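Local atomic coordinates of calmodulin, putative (Entamoeba histolytica, PDB entry 4OCI), a protein that binds calcium in an EF-hand loop and takes part in initiating the phagocytosis of human erythrocytes by the amoeba. Residues P95-R100 against I124-V129. Sequence-based numbering, arbitrary orientation.
Sequences PAIELR and IDEQGV
The guanidinium of Arg-100 meets the carboxylate of Glu-126 at its edge: Glu-126 CD and both carboxylate oxygens lie close to the guanidinium plane. This side-on, two-bonded salt bridge has Arg-100 NE donating to Glu-126 OE2 at 2.9 Å and Arg-100 NH2 to Glu-126 OE1 at 2.8 Å. Both N-H bonds point almost straight at their acceptors, yet the two flat groups are not coplanar; their planes stand 56° apart, and each oxygen is met from above the carboxylate plane. Arg-100 reaches out with CG anti to the backbone N (chi1 180°) and its chain bends at chi3, while Glu-126 bends at chi2 and crosses it at about a right angle. Further hydrogen bonds from Arg-100 NH2 to Thr-116 OG1 and from NH1 to Gln-112 O tie the same guanidinium to helix 112-122, fixing its rotation.

At the other end of the contact the backbone does the work. Ala-96 N, in the first turn of its helix, donates to Gly-128 O at 2.9 Å in a nearly straight bond. A water takes a hydrogen bond from Ile-97 N and gives one each to Glu-126 O and Gly-128 O, so Gly-128 O serves two donors. Between these polar ends, the buried Ala-96 CB packs 3.6 Å from Ile-124 CG2 and 3.3 Å from Asp-125 O. The type I turn from Asp-125 to Gly-128 is braced by an Asx turn, Gln-127 N to Asp-125 OD2.

Pro-95, at the N-cap, pairs with Val-129 across the short antiparallel sheet of strands 93-95 and 129-131, the two-stranded link between paired loops characteristic of an EF-hand pair; here the turn of residues 125-128 is fastened to the start of helix 96-106.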
ATOM      1  N   PRO A  95     -22.225   6.112  23.758  1.00 20.01           N
ATOM      2  CA  PRO A  95     -21.151   5.625  24.665  1.00 19.64           C
ATOM      3  C   PRO A  95     -19.988   4.975  23.965  1.00 19.93           C
ATOM      4  O   PRO A  95     -20.202   4.246  23.007  1.00 19.12           O
ATOM      5  CB  PRO A  95     -21.848   4.600  25.544  1.00 19.11           C
ATOM      6  CG  PRO A  95     -23.333   4.832  25.350  1.00 20.94           C
ATOM      7  CD  PRO A  95     -23.512   5.441  23.981  1.00 19.21           C
ATOM      8  N   ALA A  96     -18.765   5.240  24.453  1.00 18.35           N
ATOM      9  CA  ALA A  96     -17.596   4.741  23.852  1.00 20.90           C
ATOM     10  C   ALA A  96     -17.625   3.221  23.928  1.00 22.78           C
ATOM     11  O   ALA A  96     -17.122   2.516  23.017  1.00 22.70           O
ATOM     12  CB  ALA A  96     -16.367   5.275  24.588  1.00 20.68           C
ATOM     13  N   ILE A  97     -18.160   2.686  25.019  1.00 21.71           N
ATOM     14  CA  ILE A  97     -18.145   1.247  25.132  1.00 23.15           C
ATOM     15  C   ILE A  97     -19.083   0.581  24.143  1.00 23.55           C
ATOM     16  O   ILE A  97     -18.814  -0.564  23.694  1.00 24.35           O
ATOM     17  CB  ILE A  97     -18.432   0.759  26.577  1.00 22.41           C
ATOM     18  CG1 ILE A  97     -17.924  -0.731  26.726  1.00 26.01           C
ATOM     19  CG2 ILE A  97     -19.979   0.957  26.984  1.00 24.58           C
ATOM     20  CD1 ILE A  97     -18.438  -1.295  27.974  1.00 31.31           C
ATOM     21  N   GLU A  98     -20.132   1.297  23.746  1.00 21.91           N
ATOM     22  CA  GLU A  98     -21.059   0.741  22.751  1.00 23.60           C
ATOM     23  C   GLU A  98     -20.418   0.826  21.325  1.00 24.02           C
ATOM     24  O   GLU A  98     -20.598  -0.056  20.468  1.00 24.88           O
ATOM     25  CB  GLU A  98     -22.397   1.442  22.760  1.00 22.23           C
ATOM     26  CG  GLU A  98     -23.227   1.158  24.059  1.00 30.85           C
ATOM     27  CD  GLU A  98     -23.757  -0.324  24.085  1.00 43.33           C
ATOM     28  OE1 GLU A  98     -24.092  -0.869  22.968  1.00 45.75           O
ATOM     29  OE2 GLU A  98     -23.838  -0.946  25.192  1.00 47.03           O
ATOM     30  N   LEU A  99     -19.753   1.929  21.048  1.00 23.17           N
ATOM     31  CA  LEU A  99     -18.858   1.979  19.873  1.00 23.21           C
ATOM     32  C   LEU A  99     -17.856   0.814  19.841  1.00 21.87           C
ATOM     33  O   LEU A  99     -17.677   0.224  18.815  1.00 23.56           O
ATOM     34  CB  LEU A  99     -18.076   3.277  19.870  1.00 20.65           C
ATOM     35  CG  LEU A  99     -17.276   3.440  18.553  1.00 24.87           C
ATOM     36  CD1 LEU A  99     -18.115   3.219  17.243  1.00 26.07           C
ATOM     37  CD2 LEU A  99     -16.508   4.738  18.507  1.00 23.33           C
ATOM     38  N   ARG A 100     -17.147   0.567  20.934  1.00 22.21           N
ATOM     39  CA  ARG A 100     -16.275  -0.619  21.063  1.00 24.21           C
ATOM     40  C   ARG A 100     -17.007  -1.869  20.700  1.00 24.72           C
ATOM     41  O   ARG A 100     -16.479  -2.671  19.929  1.00 27.83           O
ATOM     42  CB  ARG A 100     -15.651  -0.732  22.471  1.00 23.00           C
ATOM     43  CG  ARG A 100     -14.720  -1.941  22.713  1.00 25.51           C
ATOM     44  CD  ARG A 100     -14.208  -1.990  24.171  1.00 27.34           C
ATOM     45  NE  ARG A 100     -13.159  -0.974  24.453  1.00 29.24           N
ATOM     46  CZ  ARG A 100     -11.875  -1.097  24.127  1.00 30.32           C
ATOM     47  NH1 ARG A 100     -11.416  -2.162  23.432  1.00 32.00           N
ATOM     48  NH2 ARG A 100     -11.027  -0.126  24.449  1.00 34.19           N
ATOM     49  N   ILE A 124     -10.657   9.507  23.362  1.00 32.71           N
ATOM     50  CA  ILE A 124     -11.991   9.041  23.663  1.00 30.77           C
ATOM     51  C   ILE A 124     -11.771   8.296  24.990  1.00 31.79           C
ATOM     52  O   ILE A 124     -10.887   7.428  25.061  1.00 30.42           O
ATOM     53  CB  ILE A 124     -12.491   8.094  22.543  1.00 30.65           C
ATOM     54  CG1 ILE A 124     -12.898   8.878  21.281  1.00 26.28           C
ATOM     55  CG2 ILE A 124     -13.641   7.176  23.089  1.00 29.77           C
ATOM     56  CD1 ILE A 124     -13.311   7.976  20.146  1.00 23.49           C
ATOM     57  N   ASP A 125     -12.545   8.621  26.037  1.00 33.37           N
ATOM     58  CA  ASP A 125     -12.434   7.776  27.255  1.00 35.39           C
ATOM     59  C   ASP A 125     -13.387   6.648  27.233  1.00 34.26           C
ATOM     60  O   ASP A 125     -14.538   6.816  26.859  1.00 33.72           O
ATOM     61  CB  ASP A 125     -12.635   8.502  28.586  1.00 37.13           C
ATOM     62  CG  ASP A 125     -12.311   7.555  29.829  1.00 46.51           C
ATOM     63  OD1 ASP A 125     -11.079   7.221  30.064  1.00 53.91           O
ATOM     64  OD2 ASP A 125     -13.275   7.122  30.568  1.00 50.97           O
ATOM     65  N   GLU A 126     -12.926   5.524  27.748  1.00 34.35           N
ATOM     66  CA  GLU A 126     -13.684   4.269  27.823  1.00 35.59           C
ATOM     67  C   GLU A 126     -15.022   4.340  28.568  1.00 33.15           C
ATOM     68  O   GLU A 126     -15.957   3.644  28.222  1.00 31.52           O
ATOM     69  CB  GLU A 126     -12.803   3.198  28.510  1.00 37.53           C
ATOM     70  CG  GLU A 126     -13.086   1.775  28.012  1.00 45.89           C
ATOM     71  CD  GLU A 126     -13.198   1.643  26.461  1.00 54.34           C
ATOM     72  OE1 GLU A 126     -12.207   1.991  25.757  1.00 53.80           O
ATOM     73  OE2 GLU A 126     -14.273   1.160  25.988  1.00 56.33           O
ATOM     74  N   GLN A 127     -15.086   5.176  29.602  1.00 32.73           N
ATOM     75  CA  GLN A 127     -16.326   5.424  30.337  1.00 33.28           C
ATOM     76  C   GLN A 127     -17.154   6.629  29.855  1.00 31.67           C
ATOM     77  O   GLN A 127     -18.132   7.033  30.502  1.00 31.14           O
ATOM     78  CB  GLN A 127     -16.020   5.539  31.829  1.00 33.30           C
ATOM     79  CG  GLN A 127     -15.487   4.209  32.437  1.00 42.61           C
ATOM     80  CD  GLN A 127     -13.941   3.931  32.195  1.00 54.46           C
ATOM     81  OE1 GLN A 127     -13.130   4.875  31.967  1.00 59.00           O
ATOM     82  NE2 GLN A 127     -13.541   2.624  32.247  1.00 56.00           N
ATOM     83  N   GLY A 128     -16.790   7.198  28.709  1.00 29.42           N
ATOM     84  CA  GLY A 128     -17.415   8.430  28.270  1.00 26.87           C
ATOM     85  C   GLY A 128     -18.215   8.209  26.985  1.00 24.99           C
ATOM     86  O   GLY A 128     -18.628   7.066  26.691  1.00 24.50           O
ATOM     87  N   VAL A 129     -18.410   9.308  26.245  1.00 23.41           N
ATOM     88  CA  VAL A 129     -19.217   9.300  25.057  1.00 22.84           C
ATOM     89  C   VAL A 129     -18.344   9.630  23.850  1.00 22.48           C
ATOM     90  O   VAL A 129     -17.237  10.150  23.969  1.00 21.82           O
ATOM     91  CB  VAL A 129     -20.451  10.269  25.164  1.00 23.60           C
ATOM     92  CG1 VAL A 129     -21.321   9.948  26.403  1.00 21.88           C
ATOM     93  CG2 VAL A 129     -20.067  11.769  25.181  1.00 22.45           C
TER
HETATM   94  O   HOH W   1     -18.647   4.415  27.561  1.00 17.60           O